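Local coordinates for lipoprotein (PDB 4QHQ) that binds methionine and, as an NlpA-family lipoprotein, probably delivers it to an ABC transporter for uptake, at residues 53-57 with 58-62. Numbering follows the deposited sequence.
With MET (methionine), chain B.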
loop_
_atom_site.group_PDB
_atom_site.type_symbol
_atom_site.label_atom_id
_atom_site.label_comp_id
_atom_site.label_asym_id
_atom_site.label_seq_id
_atom_site.Cartn_x
_atom_site.Cartn_y
_atom_site.Cartn_z
ATOM N N ASN A 53 -2.344 -10.433 -9.385
ATOM C CA ASN A 53 -1.370 -9.535 -8.781
ATOM C C ASN A 53 -1.584 -9.431 -7.287
ATOM O O ASN A 53 -2.621 -9.835 -6.771
ATOM C CB ASN A 53 -1.286 -8.171 -9.496
ATOM C CG ASN A 53 -2.551 -7.355 -9.377
ATOM O OD1 ASN A 53 -3.150 -7.269 -8.303
ATOM N ND2 ASN A 53 -2.938 -6.703 -10.457
ATOM N N SER A 54 -0.577 -8.913 -6.596
ATOM C CA SER A 54 -0.584 -8.880 -5.137
ATOM C C SER A 54 0.239 -7.689 -4.696
ATOM O O SER A 54 1.434 -7.805 -4.416
ATOM C CB SER A 54 0.009 -10.187 -4.596
ATOM O OG SER A 54 0.021 -10.249 -3.175
ATOM N N PHE A 55 -0.406 -6.526 -4.665
ATOM C CA PHE A 55 0.314 -5.291 -4.380
ATOM C C PHE A 55 -0.563 -4.176 -3.818
ATOM O O PHE A 55 -0.032 -3.148 -3.448
ATOM C CB PHE A 55 1.000 -4.766 -5.634
ATOM C CG PHE A 55 0.065 -4.062 -6.569
ATOM C CD1 PHE A 55 -0.843 -4.786 -7.338
ATOM C CD2 PHE A 55 0.077 -2.683 -6.677
ATOM C CE1 PHE A 55 -1.718 -4.142 -8.193
ATOM C CE2 PHE A 55 -0.799 -2.024 -7.517
ATOM C CZ PHE A 55 -1.690 -2.754 -8.288
ATOM N N GLN A 56 -1.882 -4.345 -3.797
ATOM C CA GLN A 56 -2.767 -3.212 -3.533
ATOM C C GLN A 56 -3.805 -3.483 -2.468
ATOM O O GLN A 56 -4.062 -4.625 -2.104
ATOM C CB GLN A 56 -3.494 -2.830 -4.825
ATOM C CG GLN A 56 -4.645 -3.766 -5.184
ATOM C CD GLN A 56 -5.018 -3.687 -6.646
ATOM O OE1 GLN A 56 -5.346 -2.617 -7.161
ATOM N NE2 GLN A 56 -4.966 -4.834 -7.333
ATOM N N HIS A 57 -4.407 -2.409 -1.963
ATOM C CA HIS A 57 -5.581 -2.523 -1.098
ATOM C C HIS A 57 -6.869 -2.268 -1.899
ATOM O O HIS A 57 -6.814 -1.881 -3.067
ATOM C CB HIS A 57 -5.448 -1.613 0.137
ATOM C CG HIS A 57 -5.025 -0.208 -0.170
ATOM N ND1 HIS A 57 -5.774 0.638 -0.959
ATOM C CD2 HIS A 57 -3.951 0.503 0.243
ATOM C CE1 HIS A 57 -5.168 1.815 -1.028
ATOM N NE2 HIS A 57 -4.066 1.764 -0.292
ATOM N N GLN A 58 -8.019 -2.525 -1.287
ATOM C CA GLN A 58 -9.289 -2.357 -1.980
ATOM C C GLN A 58 -9.589 -0.919 -2.435
ATOM O O GLN A 58 -10.089 -0.723 -3.547
ATOM C CB GLN A 58 -10.459 -2.948 -1.183
ATOM C CG GLN A 58 -11.752 -3.034 -1.995
ATOM C CD GLN A 58 -11.723 -4.109 -3.058
ATOM O OE1 GLN A 58 -11.433 -5.270 -2.775
ATOM N NE2 GLN A 58 -12.026 -3.725 -4.294
ATOM N N PRO A 59 -9.280 0.094 -1.604
ATOM C CA PRO A 59 -9.507 1.462 -2.092
ATOM C C PRO A 59 -8.693 1.753 -3.357
ATOM O O PRO A 59 -9.203 2.410 -4.270
ATOM C CB PRO A 59 -9.073 2.327 -0.903
ATOM C CG PRO A 59 -9.449 1.474 0.275
ATOM C CD PRO A 59 -9.026 0.080 -0.152
ATOM N N TYR A 60 -7.475 1.241 -3.439
ATOM C CA TYR A 60 -6.685 1.434 -4.653
ATOM C C TYR A 60 -7.328 0.726 -5.864
ATOM O O TYR A 60 -7.449 1.317 -6.939
ATOM C CB TYR A 60 -5.244 0.952 -4.456
ATOM C CG TYR A 60 -4.337 1.312 -5.603
ATOM C CD1 TYR A 60 -4.164 0.455 -6.689
ATOM C CD2 TYR A 60 -3.634 2.497 -5.594
ATOM C CE1 TYR A 60 -3.319 0.799 -7.738
ATOM C CE2 TYR A 60 -2.793 2.856 -6.641
ATOM C CZ TYR A 60 -2.640 1.994 -7.716
ATOM O OH TYR A 60 -1.809 2.356 -8.744
ATOM N N LEU A 61 -7.736 -0.527 -5.687
ATOM C CA LEU A 61 -8.384 -1.273 -6.763
ATOM C C LEU A 61 -9.659 -0.560 -7.203
ATOM O O LEU A 61 -9.941 -0.445 -8.397
ATOM C CB LEU A 61 -8.697 -2.690 -6.296
ATOM C CG LEU A 61 -9.388 -3.610 -7.298
ATOM C CD1 LEU A 61 -8.614 -3.623 -8.599
ATOM C CD2 LEU A 61 -9.472 -5.002 -6.698
ATOM N N ASP A 62 -10.434 -0.068 -6.237
ATOM C CA ASP A 62 -11.672 0.652 -6.558
ATOM C C ASP A 62 -11.398 1.896 -7.408
ATOM O O ASP A 62 -12.130 2.186 -8.363
ATOM C CB ASP A 62 -12.406 1.077 -5.280
ATOM C CG ASP A 62 -13.081 -0.087 -4.574
ATOM O OD1 ASP A 62 -13.176 -1.180 -5.172
ATOM O OD2 ASP A 62 -13.515 0.101 -3.417
HETATM N N MET B . 1.294 -2.147 0.102
HETATM C CA MET B . 0.725 -0.807 -0.046
HETATM C C MET B . 0.091 -0.343 1.246
HETATM O O MET B . -0.559 -1.142 1.911
HETATM C CB MET B . -0.307 -0.815 -1.179
HETATM C CG MET B . -0.942 0.561 -1.460
HETATM S SD MET B . -2.194 0.484 -2.760
HETATM C CE MET B . -1.191 0.110 -4.202
HETATM O OXT MET B . 0.241 0.821 1.655
#
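H57, the N-cap of helix 58-68, sets the edge of its imidazole against the first turn, where ND1 accepts a hydrogen bond from Y60 N (3.1 Å); the donor lies 18° out of the ring plane. With CG between the backbone N and the carbonyl carbon (chi1 48°), the ring can reach that amide while NE2, the other ring nitrogen, hydrogen-bonds N110 OD1 of helix 108-120. Held through both nitrogens, the imidazole should have little freedom to rotate. The backbone O of H57 takes the next amide, L61 N, at 3.1 Å. In this periplasmic-binding-protein fold, with its two mixed sheets, strand 52-57 leads to the methionine pocket and on into helix 58-68, segments 53-57 and 58-62 lying nearly at right angles. The ligand's SD lies over one face of the H57 ring, offset toward the rim and 3.4 Å from NE2, while its CE sits over a face of the Y60 ring. Apolar packing continues from Y60 CE1 to F55 CE2 (3.8 Å), the two ring planes being 79° apart. Q56 reaches the Y60 ring edge in plane, OE1 to CD1 3.3 Å, and its amide packs beside L61 CB; N42 of helix 41-47 hydrogen-bonds the same OE1.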